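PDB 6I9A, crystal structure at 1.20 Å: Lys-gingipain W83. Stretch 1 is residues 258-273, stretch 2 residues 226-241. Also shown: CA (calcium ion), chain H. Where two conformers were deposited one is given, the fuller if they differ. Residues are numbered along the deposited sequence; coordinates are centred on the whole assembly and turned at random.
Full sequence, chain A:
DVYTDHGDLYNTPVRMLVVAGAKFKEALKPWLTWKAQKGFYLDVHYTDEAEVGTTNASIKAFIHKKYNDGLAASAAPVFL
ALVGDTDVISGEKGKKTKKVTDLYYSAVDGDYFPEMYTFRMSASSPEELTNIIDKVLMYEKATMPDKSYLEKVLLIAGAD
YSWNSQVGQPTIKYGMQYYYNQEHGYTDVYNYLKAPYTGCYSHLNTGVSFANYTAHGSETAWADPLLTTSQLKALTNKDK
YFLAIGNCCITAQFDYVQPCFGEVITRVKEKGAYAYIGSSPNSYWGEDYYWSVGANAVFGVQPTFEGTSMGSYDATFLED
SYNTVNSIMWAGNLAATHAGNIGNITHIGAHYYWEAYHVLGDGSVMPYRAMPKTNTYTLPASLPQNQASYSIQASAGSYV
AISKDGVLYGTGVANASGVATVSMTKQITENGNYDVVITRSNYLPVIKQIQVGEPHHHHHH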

# COMPACT_ATOMS: atom_id res chain seq x y z
N GLN A 258 0.07 -0.64 23.81
CA GLN A 258 -0.22 0.71 23.36
C GLN A 258 -0.34 0.69 21.84
O GLN A 258 0.24 -0.20 21.22
CB GLN A 258 0.90 1.69 23.79
CG GLN A 258 1.09 1.81 25.32
CD GLN A 258 -0.14 2.28 26.09
OE1 GLN A 258 -0.31 1.94 27.27
NE2 GLN A 258 -1.01 3.04 25.47
N PRO A 259 -0.99 1.66 21.20
CA PRO A 259 -0.96 1.69 19.73
C PRO A 259 0.51 1.73 19.25
O PRO A 259 1.36 2.47 19.77
CB PRO A 259 -1.69 3.01 19.38
CG PRO A 259 -2.67 3.14 20.57
CD PRO A 259 -1.80 2.76 21.73
N CYS A 260 0.82 0.89 18.27
CA CYS A 260 2.19 0.86 17.81
C CYS A 260 2.48 2.06 16.90
O CYS A 260 1.56 2.77 16.46
CB CYS A 260 2.51 -0.46 17.12
SG CYS A 260 1.65 -0.71 15.53
N PHE A 261 3.75 2.28 16.56
CA PHE A 261 4.16 3.37 15.71
C PHE A 261 3.37 3.38 14.39
O PHE A 261 2.92 4.45 13.95
CB PHE A 261 5.68 3.20 15.45
CG PHE A 261 6.29 4.27 14.60
CD1 PHE A 261 6.29 4.17 13.21
CD2 PHE A 261 6.92 5.36 15.19
CE1 PHE A 261 6.90 5.14 12.42
CE2 PHE A 261 7.54 6.33 14.40
CZ PHE A 261 7.56 6.20 13.02
N GLY A 262 3.22 2.21 13.75
CA GLY A 262 2.50 2.19 12.47
C GLY A 262 1.03 2.56 12.60
O GLY A 262 0.43 3.12 11.67
N GLU A 263 0.42 2.21 13.75
CA GLU A 263 -0.97 2.59 14.00
C GLU A 263 -1.04 4.09 14.23
O GLU A 263 -1.91 4.78 13.72
CB GLU A 263 -1.52 1.82 15.21
CG GLU A 263 -1.85 0.37 14.84
CD GLU A 263 -2.27 -0.46 16.04
OE1 GLU A 263 -1.56 -0.47 17.07
OE2 GLU A 263 -3.27 -1.19 15.90
N VAL A 264 -0.13 4.63 15.08
CA VAL A 264 -0.21 6.08 15.35
C VAL A 264 0.03 6.89 14.08
O VAL A 264 -0.69 7.88 13.85
CB VAL A 264 0.79 6.46 16.47
CG1 VAL A 264 0.85 7.98 16.68
CG2 VAL A 264 0.39 5.78 17.78
N ILE A 265 1.01 6.52 13.27
CA ILE A 265 1.37 7.37 12.13
C ILE A 265 0.22 7.42 11.11
O ILE A 265 0.12 8.42 10.38
CB ILE A 265 2.71 6.92 11.51
CG1 ILE A 265 3.40 8.09 10.81
CG2 ILE A 265 2.54 5.68 10.57
CD1 ILE A 265 4.88 7.73 10.41
N THR A 266 -0.64 6.37 11.07
CA THR A 266 -1.78 6.39 10.17
C THR A 266 -3.00 6.99 10.86
O THR A 266 -3.79 7.66 10.18
CB THR A 266 -2.03 5.01 9.61
OG1 THR A 266 -2.12 4.02 10.66
CG2 THR A 266 -0.99 4.62 8.61
N ARG A 267 -3.20 6.77 12.17
CA ARG A 267 -4.39 7.29 12.87
C ARG A 267 -4.37 8.80 13.08
O ARG A 267 -5.44 9.38 13.24
CB ARG A 267 -4.52 6.64 14.25
CG ARG A 267 -4.87 5.17 14.20
CD ARG A 267 -4.77 4.57 15.58
NE ARG A 267 -5.18 3.17 15.50
CZ ARG A 267 -5.41 2.40 16.56
NH1 ARG A 267 -5.18 2.85 17.79
NH2 ARG A 267 -5.79 1.13 16.39
N VAL A 268 -3.20 9.45 13.14
CA VAL A 268 -3.18 10.88 13.51
C VAL A 268 -3.92 11.72 12.47
O VAL A 268 -3.85 11.49 11.24
CB VAL A 268 -1.75 11.38 13.76
CG1 VAL A 268 -1.22 10.91 15.12
CG2 VAL A 268 -0.79 11.01 12.63
N LYS A 269 -4.64 12.75 12.98
CA LYS A 269 -5.53 13.55 12.16
C LYS A 269 -4.79 14.62 11.36
O LYS A 269 -4.07 15.43 11.96
CB LYS A 269 -6.58 14.24 13.06
CG LYS A 269 -7.62 14.98 12.22
CD LYS A 269 -8.83 15.42 13.07
CE LYS A 269 -10.03 15.86 12.22
NZ LYS A 269 -10.71 14.71 11.48
N GLU A 270 -5.00 14.66 10.05
CA GLU A 270 -4.47 15.73 9.19
C GLU A 270 -2.97 15.94 9.39
O GLU A 270 -2.45 17.05 9.28
CB GLU A 270 -5.26 17.05 9.40
CG GLU A 270 -6.71 16.91 8.92
CD GLU A 270 -7.60 18.11 9.18
OE1 GLU A 270 -7.17 19.03 9.90
OE2 GLU A 270 -8.73 18.12 8.64
N LYS A 271 -2.27 14.82 9.58
CA LYS A 271 -0.81 14.80 9.67
C LYS A 271 -0.39 13.35 9.50
O LYS A 271 -1.23 12.46 9.46
CB LYS A 271 -0.36 15.43 11.00
CG LYS A 271 -0.74 14.56 12.21
CD LYS A 271 -0.46 15.22 13.59
CE LYS A 271 -1.29 16.45 13.90
NZ LYS A 271 -2.70 16.11 14.26
N GLY A 272 0.91 13.12 9.48
CA GLY A 272 1.39 11.74 9.36
C GLY A 272 1.15 11.15 7.97
O GLY A 272 1.25 11.82 6.93
N ALA A 273 0.90 9.82 7.98
CA ALA A 273 0.90 8.99 6.77
C ALA A 273 -0.48 8.55 6.34
O ALA A 273 -1.38 8.42 7.17
CB ALA A 273 1.73 7.71 7.10
CA CA H . -3.32 -2.05 18.21
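Stretch 2 (226-241) LLTTSQLKALTNKDKY

Stretch 2 runs alongside stretch 1 in the same general direction at first and then passes it antiparallel for a short distance, where N237-K238 face K271-E270. The CA register gives the evidence: F261 CA lies 5.7 Å from T229 CA, I265 CA 6.2 Å from L232 CA and V268 CA 6.2 Å from K233 CA, so both chains advance together; beyond this, E270 CA pairs with K238 CA at 5.0 Å and K271 CA with N237 CA at 4.9 Å, reversing the order. The two stretches bury 825 Å² in sum.

In stretch 2 a strand through T228 leads into a short helix from T229, capped by T228, whose OG1 accepts from Q231 N at 3.1 Å. A type I turn, L232 to L235, and a type II turn, N237 to K240, follow.

The main bump is L232, m at chi1 and t at chi2. Its CD1 enters a hollow lined by F261, V264 and I265 of the 261-267 helix: it lies 4.0 Å from the F261 ring centroid and 21° off the normal, hence over the face, 3.9 Å from V264 CG1 and 3.7 Å from I265 CB. At the ring's edge, L227 O approaches F261 CE2 to 3.4 Å. T229 CG2 packs 3.6 Å from V264 CG2, and K233 CG lies 3.9 Å from V268 CG1.

Past the helix, polar contacts join the apolar packing. N237, with chi1 p, brings its amide to the G272 backbone: G272 N donates to N237 OD1 at 2.9 Å, and N237 ND2 donates to G272 O at 3.0 Å. ND2 also donates to K240 O at 2.9 Å, bracing the turn. The K271 side chain folds over the first turn, its CE 3.2 Å from L235 O; water 1 links K271 NZ (2.9 Å) to K233 O (2.8 Å). Finally, Y241 OH reaches within 3.3 Å of E270 CA.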

# COMPACT_ATOMS: atom_id res chain seq x y z
N LEU A 226 15.76 9.34 16.76
CA LEU A 226 14.54 9.05 17.43
C LEU A 226 13.33 9.82 16.90
O LEU A 226 13.33 11.07 16.81
CB LEU A 226 14.72 9.39 18.93
CG LEU A 226 13.52 9.11 19.86
CD1 LEU A 226 13.26 7.58 19.98
CD2 LEU A 226 13.77 9.67 21.26
N LEU A 227 12.26 9.06 16.63
CA LEU A 227 10.95 9.62 16.28
C LEU A 227 9.94 8.79 17.01
O LEU A 227 9.73 7.62 16.68
CB LEU A 227 10.70 9.57 14.78
CG LEU A 227 9.38 10.15 14.28
CD1 LEU A 227 9.27 11.66 14.56
CD2 LEU A 227 9.18 9.85 12.79
N THR A 228 9.33 9.36 18.03
CA THR A 228 8.39 8.60 18.86
C THR A 228 6.93 8.81 18.44
O THR A 228 6.60 9.79 17.76
CB THR A 228 8.51 9.01 20.33
OG1 THR A 228 8.03 10.36 20.42
CG2 THR A 228 9.94 8.90 20.87
N THR A 229 6.03 7.97 18.98
CA THR A 229 4.58 8.16 18.76
C THR A 229 4.13 9.54 19.30
O THR A 229 3.27 10.20 18.68
CB THR A 229 3.78 7.00 19.37
OG1 THR A 229 4.16 6.77 20.73
CG2 THR A 229 3.90 5.72 18.56
N SER A 230 4.70 10.00 20.42
CA SER A 230 4.32 11.31 20.93
C SER A 230 4.70 12.41 19.92
O SER A 230 3.94 13.36 19.68
CB SER A 230 4.95 11.56 22.30
OG SER A 230 4.33 10.72 23.25
N GLN A 231 5.86 12.28 19.27
CA GLN A 231 6.29 13.23 18.25
C GLN A 231 5.43 13.13 16.98
O GLN A 231 5.13 14.15 16.34
CB GLN A 231 7.77 12.99 17.93
CG GLN A 231 8.65 13.52 19.07
CD GLN A 231 10.09 13.11 18.94
OE1 GLN A 231 10.42 12.05 18.46
NE2 GLN A 231 10.99 13.94 19.46
N LEU A 232 4.96 11.92 16.65
CA LEU A 232 4.05 11.79 15.49
C LEU A 232 2.80 12.63 15.71
O LEU A 232 2.28 13.22 14.75
CB LEU A 232 3.64 10.35 15.27
CG LEU A 232 4.77 9.39 14.90
CD1 LEU A 232 4.20 7.97 14.73
CD2 LEU A 232 5.49 9.83 13.58
N LYS A 233 2.30 12.67 16.94
CA LYS A 233 1.07 13.40 17.23
C LYS A 233 1.23 14.91 17.08
O LYS A 233 0.24 15.64 16.98
CB LYS A 233 0.59 13.04 18.63
CG LYS A 233 0.14 11.58 18.73
CD LYS A 233 -0.06 11.16 20.18
CE LYS A 233 -0.31 9.65 20.27
NZ LYS A 233 -0.55 9.22 21.69
N ALA A 234 2.49 15.40 17.09
CA ALA A 234 2.82 16.81 16.96
C ALA A 234 3.28 17.20 15.56
O ALA A 234 3.66 18.35 15.36
CB ALA A 234 3.91 17.16 17.98
N LEU A 235 3.23 16.27 14.55
CA LEU A 235 3.55 16.64 13.17
C LEU A 235 2.59 17.74 12.67
O LEU A 235 1.45 17.86 13.15
CB LEU A 235 3.44 15.41 12.26
CG LEU A 235 4.56 14.39 12.45
CD1 LEU A 235 4.18 13.11 11.69
CD2 LEU A 235 5.89 14.92 11.90
N THR A 236 3.04 18.51 11.69
CA THR A 236 2.26 19.64 11.20
C THR A 236 2.02 19.55 9.70
O THR A 236 1.64 20.56 9.08
CB THR A 236 3.03 20.97 11.53
OG1 THR A 236 4.21 20.98 10.75
CG2 THR A 236 3.33 21.14 13.00
N ASN A 237 2.17 18.35 9.08
CA ASN A 237 2.09 18.21 7.63
C ASN A 237 0.65 18.10 7.11
O ASN A 237 0.30 17.18 6.37
CB ASN A 237 2.90 16.98 7.16
CG ASN A 237 2.50 15.66 7.76
OD1 ASN A 237 2.37 15.52 8.98
ND2 ASN A 237 2.25 14.67 6.91
N LYS A 238 -0.18 19.09 7.48
CA LYS A 238 -1.54 19.14 6.98
C LYS A 238 -1.48 19.17 5.47
O LYS A 238 -0.69 19.90 4.87
CB LYS A 238 -2.30 20.34 7.57
CG LYS A 238 -3.74 20.47 7.02
CD LYS A 238 -4.54 21.55 7.74
CE LYS A 238 -5.83 21.85 7.00
NZ LYS A 238 -6.61 22.92 7.67
N ASP A 239 -2.33 18.32 4.84
CA ASP A 239 -2.48 18.20 3.40
C ASP A 239 -1.24 17.68 2.70
O ASP A 239 -1.17 17.73 1.48
CB ASP A 239 -2.91 19.55 2.79
CG ASP A 239 -4.25 20.11 3.23
OD1 ASP A 239 -5.08 19.35 3.74
OD2 ASP A 239 -4.44 21.33 3.11
N LYS A 240 -0.28 17.08 3.44
CA LYS A 240 0.96 16.61 2.82
C LYS A 240 1.28 15.20 3.33
O LYS A 240 2.27 14.97 4.05
CB LYS A 240 2.09 17.60 3.16
CG LYS A 240 1.88 18.97 2.44
CD LYS A 240 2.98 19.96 2.81
CE LYS A 240 2.94 20.38 4.25
NZ LYS A 240 3.75 21.64 4.54
N TYR A 241 0.41 14.25 2.95
CA TYR A 241 0.47 12.92 3.53
C TYR A 241 1.40 12.01 2.76
O TYR A 241 1.46 11.99 1.54
CB TYR A 241 -0.95 12.32 3.63
CG TYR A 241 -1.88 13.32 4.28
CD1 TYR A 241 -1.57 13.88 5.52
CD2 TYR A 241 -2.99 13.80 3.60
CE1 TYR A 241 -2.34 14.90 6.06
CE2 TYR A 241 -3.80 14.82 4.16
CZ TYR A 241 -3.47 15.36 5.39
OH TYR A 241 -4.19 16.38 5.97
O HOH W 1 -2.37 14.74 16.75
O HOH W 2 -1.29 -2.12 19.57
O HOH W 3 -4.25 -3.63 19.81
O HOH W 4 -3.61 -0.36 19.84